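PDB 5W4A: P-granule scaffold from Caenorhabditis japonica, which probably acts as a scaffold of germ granules (P granules), whose assembly is linked to mRNA repression. Local coordinates for residues L12-Y17 against N199-T204; Y25-D30 against Q203-L208; S77-L82 against L104-S109; A138-I143 against C164-D169. One frame throughout, in Å; residues are numbered along the deposited sequence. Where two conformers were deposited one is given.

Contact 1 of 4, residues L12-Y17 against N199-T204; sequences LGIRTY and NRLDQT
The backbones come closest where G13 meets R200, their CA atoms 5.6 Å apart, with the turn of L12-G13 lying against the C-terminal part of helix 187-201 and the residues that follow. T204 OG1 donates a hydrogen bond of 2.9 Å to L12 O. The hydroxyl lies above the carbonyl plane, 44° out of it. It is placed there by a chi1 of 60°, which sets OG1 between the backbone N and the carbonyl carbon. The side chains of L12 and T204 run alongside each other in opposite senses, L12 CG to T204 CB at 3.6 Å. G13 belongs to the tight connection of a beta hairpin, strands 9-11 and 14-16. A side chain on G13 would run into T204 OG1, and its backbone angles also suit a residue without one. G13 O sits over the centre of one face of the R200 guanidinium, about 4.0 Å above its plane, and R200 CB is 3.5 Å from the same oxygen. The R200 chain bends at chi2 and chi3, and its NH2 forms a salt bridge with E10 of the first strand. Past the turn, I14 CG1 meets L201 CD2 at 4.0 Å. F170 of helix 169-179 and A23 of helix 20-28 also touch I14.

Contact 2 of 4, residues Y25-D30 against Q203-L208; sequences YAVNND and QTKPKL
The side chain of L208 lies against A26 and D30. Its CD2 is 3.5 Å from D30 CB, and its CD1 is 4.0 Å from A26 CB. The carboxylate of D30 is turned to K205 and K207. The D30 chi1 of 62° puts CG between the backbone N and the carbonyl carbon, with the carboxylate beside the K205 chain. K205 crosses D30 at about a right angle, and K205 NZ forms a salt bridge with D30 OD2 at 3.3 Å, weak as a hydrogen bond. The methylenes of K205 pack here too, with CE 3.4 Å from V27 O. K207 CD comes within 3.5 Å of D30 OD2, while its ammonium is bound to E31 by a salt bridge. Two waters complete the join. One donates to D30 OD2 at 2.6 Å and accepts from the backbone N of K207. The other donates to D30 OD1 and accepts from K207 NZ. An alanine in place of D30 would probably leave the K205 ammonium without its mate and both waters without their carboxylate acceptor. The contact joins the end of helix 20-28 and the start of helix 30-35 to the first turn of helix 206-213. L33 of helix 30-35 also touches L208, and L12, in the turn between strands 9-11 and 14-16, packs on both V27 and K205.

Contact 3 of 4, residues S77-L82 against L104-S109; sequences SMDTLL and LTHDLS
D79 OD1 accepts a hydrogen bond of 2.7 Å from H106 NE2, with an N-H...acceptor angle of 144°. The oxygen lies at the edge of the imidazole, near the ring plane, and the donor meets it nearly along its C-O bond. Carboxylate and ring planes stand 79° apart. The other oxygen, D79 OD2, is taken by Y17 OH and by a salt bridge to R6, so both ends of the carboxylate are held. A bound imidazole, probably from the crystallisation liquor, lies about 3 Å from the D79 side chain at the nearest atoms. On its far nitrogen the H106 ring accepts from the backbone: L108 N donates to H106 ND1 at 3.0 Å. This fixes the ring's rotation from both nitrogens. H106 to S109 form a type I beta turn in the loop between helices 89-100 and 116-131, and the turn is pinned to helix 71-84 through this ring. H106 O accepts from both S109 N and S109 OG. Apolar groups complete the setting. M78, a selenomethionine, passes alongside H106: M78 CB is 3.7 Å from H106 CD2, and M78 CE is 3.7 Å from H106 CB. L82 and H106 meet tip to tip, and L82 CD1 is 3.7 Å from H106 CE1. An alanine in place of H106 would probably leave D79 OD1 without this donor and open a gap beside L82. F92 of helix 89-100 meets the same ring edge-to-face.

Contact 4 of 4, residues A138-I143 against C164-D169; sequences AKILAI and CGLDLD
A helix packs here against the short connection that leads from helix 153-160 into helix 169-179. L166, next to a short 3-10 segment that includes C164 and G165, carries most of the contact. It points into the side of helix 136-148 and spreads its two methyls over K139, I140 and I143, which lie along one flank of the helix. L166 CD1 lies 3.8 Å from I140 CG1 and 3.9 Å from I143 CD1. I143 and L166 reach toward each other tip to tip, while I140 and L166 run obliquely. The other methyl, CD2, rests on the aliphatic part of K139, with K139 CD at 4.0 Å. K139 bends at chi4 and takes its ammonium away to the backbone oxygens of K131 and Q133. L168, the residue before helix 169-179, adds a looser touch, its CD1 4.4 Å from I140 CG1. The contact across the segments is thus apolar. I140 also packs on Y17 and I8, and I143 on L163. L166 O accepts from R15 of strand 14-16. D167 and D169 form salt bridges with K134 of the second subunit. The connection thus touches helix 136-148, strand 14-16 and the second subunit.

How the contacts relate
Contacts 1 and 2 are neighbours, with centres about 9 Å apart. They share Q203 and T204, and join the N-terminal hairpin and helix 20-28 to helices 187-201 and 206-213. An early part of the chain thus meets a late part on one side of the domain. Contacts 3 and 4 each close a shorter loop within the long span between these parts, contact 3 first, and their centres are about 16 Å apart. L108 and L141 touch between them. Contact 3 lies across the chain's centre from contacts 1 and 2, about 26 and 29 Å away between centres. Segment 12-17 is the thread between the groups: R15 reaches contact 4 and Y17 reaches contacts 3 and 4. The mostly helical domain is therefore tied together through segment 12-17.

Contact 1 of 4, residues L12-Y17 against N199-T204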
# COMPACT_ATOMS: atom_id res chain seq x y z
N LEU C 12 12.55 -15.82 -14.50
CA LEU C 12 13.89 -15.97 -13.88
C LEU C 12 14.31 -14.77 -12.99
O LEU C 12 15.30 -14.07 -13.23
CB LEU C 12 14.95 -16.15 -14.94
CG LEU C 12 16.27 -16.58 -14.30
CD1 LEU C 12 16.16 -17.97 -13.71
CD2 LEU C 12 17.37 -16.51 -15.33
N GLY C 13 13.56 -14.58 -11.93
CA GLY C 13 13.85 -13.56 -10.95
C GLY C 13 13.27 -12.19 -11.22
O GLY C 13 13.44 -11.28 -10.39
N ILE C 14 12.61 -11.99 -12.35
CA ILE C 14 12.05 -10.69 -12.70
C ILE C 14 10.53 -10.84 -12.65
O ILE C 14 9.91 -11.43 -13.53
CB ILE C 14 12.51 -10.17 -14.07
CG1 ILE C 14 14.06 -10.17 -14.18
CG2 ILE C 14 11.94 -8.76 -14.25
CD1 ILE C 14 14.60 -9.54 -15.49
N ARG C 15 9.92 -10.29 -11.59
CA ARG C 15 8.48 -10.28 -11.39
C ARG C 15 7.91 -8.96 -11.91
O ARG C 15 8.41 -7.87 -11.58
CB ARG C 15 8.20 -10.45 -9.90
CG ARG C 15 6.79 -10.33 -9.47
CD ARG C 15 6.74 -10.69 -7.94
NE ARG C 15 5.50 -10.28 -7.33
CZ ARG C 15 4.40 -11.00 -7.22
NH1 ARG C 15 4.33 -12.25 -7.69
NH2 ARG C 15 3.38 -10.46 -6.62
N THR C 16 6.89 -9.05 -12.77
CA THR C 16 6.41 -7.89 -13.52
C THR C 16 4.93 -8.01 -13.85
O THR C 16 4.41 -9.09 -14.10
CB THR C 16 7.25 -7.68 -14.79
OG1 THR C 16 6.81 -6.50 -15.48
CG2 THR C 16 7.18 -8.83 -15.74
N TYR C 17 4.22 -6.87 -13.80
CA TYR C 17 2.90 -6.74 -14.42
C TYR C 17 2.99 -5.96 -15.73
O TYR C 17 2.51 -6.42 -16.77
CB TYR C 17 1.88 -6.05 -13.47
CG TYR C 17 0.62 -5.80 -14.22
CD1 TYR C 17 -0.20 -6.85 -14.60
CD2 TYR C 17 0.32 -4.52 -14.67
CE1 TYR C 17 -1.29 -6.66 -15.41
CE2 TYR C 17 -0.78 -4.31 -15.47
CZ TYR C 17 -1.58 -5.38 -15.84
OH TYR C 17 -2.68 -5.21 -16.63
N ASN C 199 18.29 -7.30 -5.43
CA ASN C 199 18.31 -8.44 -4.52
C ASN C 199 17.73 -9.69 -5.18
O ASN C 199 18.20 -10.80 -4.93
CB ASN C 199 17.56 -8.10 -3.23
CG ASN C 199 17.44 -9.29 -2.29
OD1 ASN C 199 18.43 -9.74 -1.71
ND2 ASN C 199 16.23 -9.80 -2.14
N ARG C 200 16.72 -9.52 -6.03
CA ARG C 200 16.21 -10.65 -6.78
C ARG C 200 17.17 -11.01 -7.91
O ARG C 200 17.44 -12.19 -8.15
CB ARG C 200 14.82 -10.36 -7.34
CG ARG C 200 13.72 -10.16 -6.31
CD ARG C 200 13.30 -11.47 -5.57
NE ARG C 200 13.08 -12.63 -6.44
CZ ARG C 200 11.92 -12.96 -7.03
NH1 ARG C 200 10.82 -12.22 -6.90
NH2 ARG C 200 11.87 -14.06 -7.78
N LEU C 201 17.69 -10.01 -8.62
CA LEU C 201 18.58 -10.28 -9.75
C LEU C 201 19.86 -10.96 -9.33
O LEU C 201 20.41 -11.78 -10.07
CB LEU C 201 18.96 -8.99 -10.45
CG LEU C 201 18.07 -8.41 -11.51
CD1 LEU C 201 18.88 -7.29 -12.17
CD2 LEU C 201 17.63 -9.45 -12.55
N ASP C 202 20.40 -10.58 -8.18
CA ASP C 202 21.65 -11.18 -7.77
C ASP C 202 21.56 -12.71 -7.73
O ASP C 202 22.59 -13.37 -7.85
CB ASP C 202 22.07 -10.62 -6.41
CG ASP C 202 22.65 -9.22 -6.50
OD1 ASP C 202 23.22 -8.82 -7.55
OD2 ASP C 202 22.57 -8.51 -5.48
N GLN C 203 20.36 -13.28 -7.60
CA GLN C 203 20.19 -14.73 -7.53
C GLN C 203 19.95 -15.42 -8.87
O GLN C 203 20.04 -16.65 -8.93
CB GLN C 203 19.05 -15.08 -6.58
CG GLN C 203 19.28 -14.60 -5.18
CD GLN C 203 20.55 -15.20 -4.55
OE1 GLN C 203 20.90 -16.36 -4.81
NE2 GLN C 203 21.25 -14.42 -3.72
N THR C 204 19.67 -14.69 -9.92
CA THR C 204 19.25 -15.33 -11.17
C THR C 204 20.01 -14.84 -12.39
O THR C 204 20.25 -15.62 -13.32
CB THR C 204 17.77 -15.06 -11.35
OG1 THR C 204 17.55 -13.64 -11.43
CG2 THR C 204 16.98 -15.61 -10.20

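Contact 2 of 4, residues Y25-D30 against Q203-L208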
# COMPACT_ATOMS: atom_id res chain seq x y z
N TYR C 25 12.91 -10.37 -22.55
CA TYR C 25 14.03 -9.95 -23.38
C TYR C 25 15.33 -9.96 -22.58
O TYR C 25 16.35 -10.49 -23.03
CB TYR C 25 13.78 -8.55 -23.98
CG TYR C 25 14.93 -8.15 -24.88
CD1 TYR C 25 14.89 -8.45 -26.23
CD2 TYR C 25 16.07 -7.56 -24.37
CE1 TYR C 25 15.96 -8.13 -27.06
CE2 TYR C 25 17.14 -7.25 -25.18
CZ TYR C 25 17.07 -7.55 -26.52
OH TYR C 25 18.16 -7.24 -27.31
N ALA C 26 15.31 -9.39 -21.37
CA ALA C 26 16.53 -9.26 -20.59
C ALA C 26 17.06 -10.61 -20.15
O ALA C 26 18.28 -10.83 -20.13
CB ALA C 26 16.26 -8.37 -19.37
N VAL C 27 16.16 -11.52 -19.78
CA VAL C 27 16.55 -12.87 -19.36
C VAL C 27 17.20 -13.64 -20.51
O VAL C 27 18.14 -14.43 -20.30
CB VAL C 27 15.33 -13.61 -18.78
CG1 VAL C 27 15.58 -15.13 -18.73
CG2 VAL C 27 14.99 -13.02 -17.37
N ASN C 28 16.67 -13.47 -21.73
CA ASN C 28 17.21 -14.16 -22.90
C ASN C 28 18.50 -13.53 -23.41
O ASN C 28 19.37 -14.25 -23.90
CB ASN C 28 16.17 -14.17 -24.03
CG ASN C 28 15.14 -15.28 -23.86
OD1 ASN C 28 15.44 -16.35 -23.31
ND2 ASN C 28 13.94 -15.06 -24.39
N ASN C 29 18.67 -12.22 -23.28
CA ASN C 29 19.71 -11.50 -23.99
C ASN C 29 20.73 -10.84 -23.07
O ASN C 29 21.34 -9.84 -23.47
CB ASN C 29 19.08 -10.45 -24.89
CG ASN C 29 18.31 -11.09 -26.04
OD1 ASN C 29 18.90 -11.56 -27.02
ND2 ASN C 29 17.00 -11.16 -25.90
N ASP C 30 20.91 -11.35 -21.84
CA ASP C 30 21.78 -10.66 -20.90
C ASP C 30 23.22 -10.59 -21.40
O ASP C 30 23.89 -9.58 -21.19
CB ASP C 30 21.70 -11.28 -19.47
CG ASP C 30 22.13 -12.72 -19.39
OD1 ASP C 30 21.91 -13.51 -20.32
OD2 ASP C 30 22.65 -13.09 -18.31
N GLN C 203 20.36 -13.28 -7.60
CA GLN C 203 20.19 -14.73 -7.53
C GLN C 203 19.95 -15.42 -8.87
O GLN C 203 20.04 -16.65 -8.93
CB GLN C 203 19.05 -15.08 -6.58
CG GLN C 203 19.28 -14.60 -5.18
CD GLN C 203 20.55 -15.20 -4.55
OE1 GLN C 203 20.90 -16.36 -4.81
NE2 GLN C 203 21.25 -14.42 -3.72
N THR C 204 19.67 -14.69 -9.92
CA THR C 204 19.25 -15.33 -11.17
C THR C 204 20.01 -14.84 -12.39
O THR C 204 20.25 -15.62 -13.32
CB THR C 204 17.77 -15.06 -11.35
OG1 THR C 204 17.55 -13.64 -11.43
CG2 THR C 204 16.98 -15.61 -10.20
N LYS C 205 20.35 -13.57 -12.42
CA LYS C 205 20.98 -12.93 -13.58
C LYS C 205 21.99 -11.94 -13.05
O LYS C 205 21.86 -10.72 -13.20
CB LYS C 205 19.94 -12.27 -14.50
CG LYS C 205 19.22 -13.22 -15.47
CD LYS C 205 20.26 -14.11 -16.17
CE LYS C 205 19.81 -14.85 -17.42
NZ LYS C 205 20.89 -15.88 -17.74
N PRO C 206 23.08 -12.45 -12.47
CA PRO C 206 24.13 -11.56 -11.97
C PRO C 206 24.68 -10.61 -13.01
O PRO C 206 25.09 -9.51 -12.63
CB PRO C 206 25.22 -12.53 -11.48
CG PRO C 206 24.57 -13.83 -11.35
CD PRO C 206 23.44 -13.87 -12.34
N LYS C 207 24.76 -11.00 -14.31
CA LYS C 207 25.23 -10.08 -15.34
C LYS C 207 24.35 -8.85 -15.42
O LYS C 207 24.85 -7.75 -15.64
CB LYS C 207 25.24 -10.75 -16.73
CG LYS C 207 26.30 -11.72 -16.94
CD LYS C 207 26.12 -12.45 -18.27
CE LYS C 207 27.04 -13.63 -18.32
NZ LYS C 207 26.87 -14.37 -19.60
N LEU C 208 23.03 -9.05 -15.32
CA LEU C 208 22.12 -7.93 -15.39
C LEU C 208 22.31 -7.04 -14.17
O LEU C 208 22.29 -5.82 -14.29
CB LEU C 208 20.67 -8.40 -15.48
CG LEU C 208 20.21 -9.20 -16.71
CD1 LEU C 208 18.74 -9.64 -16.55
CD2 LEU C 208 20.37 -8.38 -17.92
O HOH W 1 23.23 -13.08 -15.79
O HOH W 2 24.26 -15.25 -20.34

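Contact 3 of 4, residues S77-L82 against L104-S109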
# COMPACT_ATOMS: atom_id res chain seq x y z
N SER C 77 -0.44 -4.14 -21.95
CA SER C 77 0.44 -3.10 -22.44
C SER C 77 -0.29 -1.77 -22.59
O SER C 77 0.34 -0.72 -22.47
CB SER C 77 1.06 -3.54 -23.76
OG SER C 77 2.09 -4.47 -23.48
N MSE C 78 -1.60 -1.79 -22.79
CA MSE C 78 -2.38 -0.54 -22.76
C MSE C 78 -2.40 0.10 -21.37
O MSE C 78 -2.41 1.33 -21.25
CB MSE C 78 -3.78 -0.80 -23.24
CG MSE C 78 -3.79 -1.01 -24.75
SE MSE C 78 -5.51 -1.58 -25.44
CE MSE C 78 -6.46 0.10 -25.18
N ASP C 79 -2.46 -0.72 -20.30
CA ASP C 79 -2.24 -0.20 -18.95
C ASP C 79 -0.91 0.53 -18.89
O ASP C 79 -0.82 1.63 -18.34
CB ASP C 79 -2.22 -1.32 -17.90
CG ASP C 79 -3.59 -1.81 -17.46
OD1 ASP C 79 -4.65 -1.26 -17.84
OD2 ASP C 79 -3.60 -2.78 -16.68
N THR C 80 0.14 -0.08 -19.43
CA THR C 80 1.46 0.56 -19.42
C THR C 80 1.44 1.88 -20.17
O THR C 80 1.99 2.87 -19.70
CB THR C 80 2.50 -0.40 -19.99
OG1 THR C 80 2.31 -1.65 -19.32
CG2 THR C 80 3.93 0.13 -19.77
N LEU C 81 0.76 1.93 -21.32
CA LEU C 81 0.66 3.18 -22.07
C LEU C 81 -0.00 4.28 -21.22
O LEU C 81 0.46 5.43 -21.19
CB LEU C 81 -0.13 2.97 -23.35
CG LEU C 81 0.46 2.08 -24.44
CD1 LEU C 81 -0.54 2.02 -25.60
CD2 LEU C 81 1.81 2.56 -24.94
N LEU C 82 -1.08 3.95 -20.51
CA LEU C 82 -1.72 4.95 -19.67
C LEU C 82 -0.79 5.45 -18.58
O LEU C 82 -0.76 6.65 -18.27
CB LEU C 82 -2.98 4.40 -19.02
CG LEU C 82 -4.13 4.10 -19.98
CD1 LEU C 82 -5.31 3.56 -19.20
CD2 LEU C 82 -4.53 5.38 -20.72
N LEU C 104 -13.91 -6.17 -27.82
CA LEU C 104 -13.04 -5.98 -26.68
C LEU C 104 -12.76 -4.49 -26.49
O LEU C 104 -12.78 -3.71 -27.44
CB LEU C 104 -11.70 -6.72 -26.85
CG LEU C 104 -11.80 -8.24 -26.96
CD1 LEU C 104 -10.43 -8.80 -27.32
CD2 LEU C 104 -12.28 -8.82 -25.66
N THR C 105 -12.49 -4.11 -25.25
CA THR C 105 -12.11 -2.73 -24.96
C THR C 105 -11.34 -2.68 -23.65
O THR C 105 -11.41 -3.58 -22.81
CB THR C 105 -13.35 -1.81 -24.90
OG1 THR C 105 -12.93 -0.45 -25.10
CG2 THR C 105 -14.09 -1.95 -23.59
N HIS C 106 -10.61 -1.59 -23.48
CA HIS C 106 -9.93 -1.36 -22.21
C HIS C 106 -10.94 -0.92 -21.16
O HIS C 106 -11.85 -0.12 -21.44
CB HIS C 106 -8.84 -0.31 -22.40
CG HIS C 106 -7.90 -0.25 -21.25
ND1 HIS C 106 -8.16 0.49 -20.12
CD2 HIS C 106 -6.71 -0.86 -21.05
CE1 HIS C 106 -7.17 0.33 -19.26
NE2 HIS C 106 -6.27 -0.48 -19.81
N ASP C 107 -10.80 -1.45 -19.94
CA ASP C 107 -11.78 -1.20 -18.89
C ASP C 107 -11.77 0.24 -18.37
O ASP C 107 -12.73 0.64 -17.70
CB ASP C 107 -11.61 -2.18 -17.69
CG ASP C 107 -10.21 -2.19 -17.10
OD1 ASP C 107 -9.23 -2.03 -17.84
OD2 ASP C 107 -10.11 -2.38 -15.89
N LEU C 108 -10.73 1.01 -18.66
CA LEU C 108 -10.69 2.42 -18.26
C LEU C 108 -10.97 3.35 -19.44
O LEU C 108 -10.56 4.51 -19.41
CB LEU C 108 -9.34 2.76 -17.63
CG LEU C 108 -8.95 1.95 -16.38
CD1 LEU C 108 -7.60 2.42 -15.77
CD2 LEU C 108 -10.05 1.95 -15.35
N SER C 109 -11.67 2.85 -20.45
CA SER C 109 -12.02 3.62 -21.63
C SER C 109 -12.78 4.90 -21.33
O SER C 109 -12.90 5.74 -22.22
CB SER C 109 -12.85 2.75 -22.59
OG SER C 109 -12.03 1.84 -23.30

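Contact 4 of 4, residues A138-I143 against C164-D169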
# COMPACT_ATOMS: atom_id res chain seq x y z
N ALA C 138 -6.91 -6.36 -8.32
CA ALA C 138 -7.58 -5.13 -7.90
C ALA C 138 -6.57 -4.10 -7.43
O ALA C 138 -6.74 -2.90 -7.67
CB ALA C 138 -8.56 -5.41 -6.77
N LYS C 139 -5.53 -4.55 -6.73
CA LYS C 139 -4.51 -3.64 -6.24
C LYS C 139 -3.71 -3.03 -7.39
O LYS C 139 -3.35 -1.85 -7.33
CB LYS C 139 -3.61 -4.38 -5.25
CG LYS C 139 -4.33 -4.75 -3.95
CD LYS C 139 -3.52 -5.74 -3.13
CE LYS C 139 -4.34 -6.28 -1.94
NZ LYS C 139 -4.90 -5.21 -1.09
N ILE C 140 -3.45 -3.79 -8.45
CA ILE C 140 -2.79 -3.21 -9.62
C ILE C 140 -3.65 -2.12 -10.25
O ILE C 140 -3.16 -1.05 -10.61
CB ILE C 140 -2.43 -4.31 -10.64
CG1 ILE C 140 -1.37 -5.25 -10.06
CG2 ILE C 140 -1.97 -3.69 -11.99
CD1 ILE C 140 -1.26 -6.54 -10.83
N LEU C 141 -4.95 -2.39 -10.41
CA LEU C 141 -5.88 -1.39 -10.93
C LEU C 141 -5.85 -0.10 -10.09
O LEU C 141 -5.80 1.01 -10.64
CB LEU C 141 -7.29 -1.98 -10.96
CG LEU C 141 -8.43 -1.01 -11.28
CD1 LEU C 141 -8.23 -0.33 -12.63
CD2 LEU C 141 -9.70 -1.78 -11.25
N ALA C 142 -5.88 -0.24 -8.77
CA ALA C 142 -5.84 0.92 -7.88
C ALA C 142 -4.58 1.74 -8.10
O ALA C 142 -4.64 2.97 -8.20
CB ALA C 142 -5.96 0.47 -6.43
N ILE C 143 -3.42 1.07 -8.18
CA ILE C 143 -2.16 1.79 -8.38
C ILE C 143 -2.16 2.48 -9.74
O ILE C 143 -1.70 3.62 -9.88
CB ILE C 143 -0.97 0.84 -8.21
CG1 ILE C 143 -0.85 0.44 -6.75
CG2 ILE C 143 0.36 1.51 -8.69
CD1 ILE C 143 0.02 -0.80 -6.56
N CYS C 164 5.92 -1.60 -5.21
CA CYS C 164 6.85 -2.35 -4.39
C CYS C 164 6.13 -3.17 -3.33
O CYS C 164 6.64 -4.19 -2.91
CB CYS C 164 7.87 -1.42 -3.75
SG CYS C 164 8.85 -0.50 -4.98
N GLY C 165 4.90 -2.77 -2.95
CA GLY C 165 4.11 -3.54 -2.01
C GLY C 165 3.56 -4.82 -2.57
O GLY C 165 3.07 -5.66 -1.80
N LEU C 166 3.55 -4.97 -3.91
CA LEU C 166 3.23 -6.21 -4.61
C LEU C 166 4.49 -6.92 -5.13
O LEU C 166 4.40 -7.82 -5.97
CB LEU C 166 2.28 -5.90 -5.77
CG LEU C 166 0.96 -5.22 -5.41
CD1 LEU C 166 0.22 -4.74 -6.66
CD2 LEU C 166 0.12 -6.22 -4.64
N ASP C 167 5.66 -6.53 -4.61
CA ASP C 167 6.94 -7.02 -5.09
C ASP C 167 7.08 -6.81 -6.59
O ASP C 167 7.70 -7.61 -7.31
CB ASP C 167 7.16 -8.49 -4.69
CG ASP C 167 7.42 -8.66 -3.19
OD1 ASP C 167 7.57 -7.64 -2.47
OD2 ASP C 167 7.47 -9.82 -2.74
N LEU C 168 6.55 -5.67 -7.07
CA LEU C 168 6.72 -5.20 -8.44
C LEU C 168 7.76 -4.08 -8.50
O LEU C 168 7.66 -3.15 -9.31
CB LEU C 168 5.37 -4.76 -9.02
CG LEU C 168 4.38 -5.91 -9.24
CD1 LEU C 168 3.03 -5.38 -9.66
CD2 LEU C 168 4.93 -6.93 -10.26
N ASP C 169 8.81 -4.21 -7.69
CA ASP C 169 9.94 -3.28 -7.72
C ASP C 169 10.52 -3.09 -9.11
O ASP C 169 10.92 -1.98 -9.46
CB ASP C 169 11.02 -3.75 -6.73
CG ASP C 169 10.43 -4.06 -5.37
OD1 ASP C 169 9.76 -5.13 -5.25
OD2 ASP C 169 10.60 -3.21 -4.47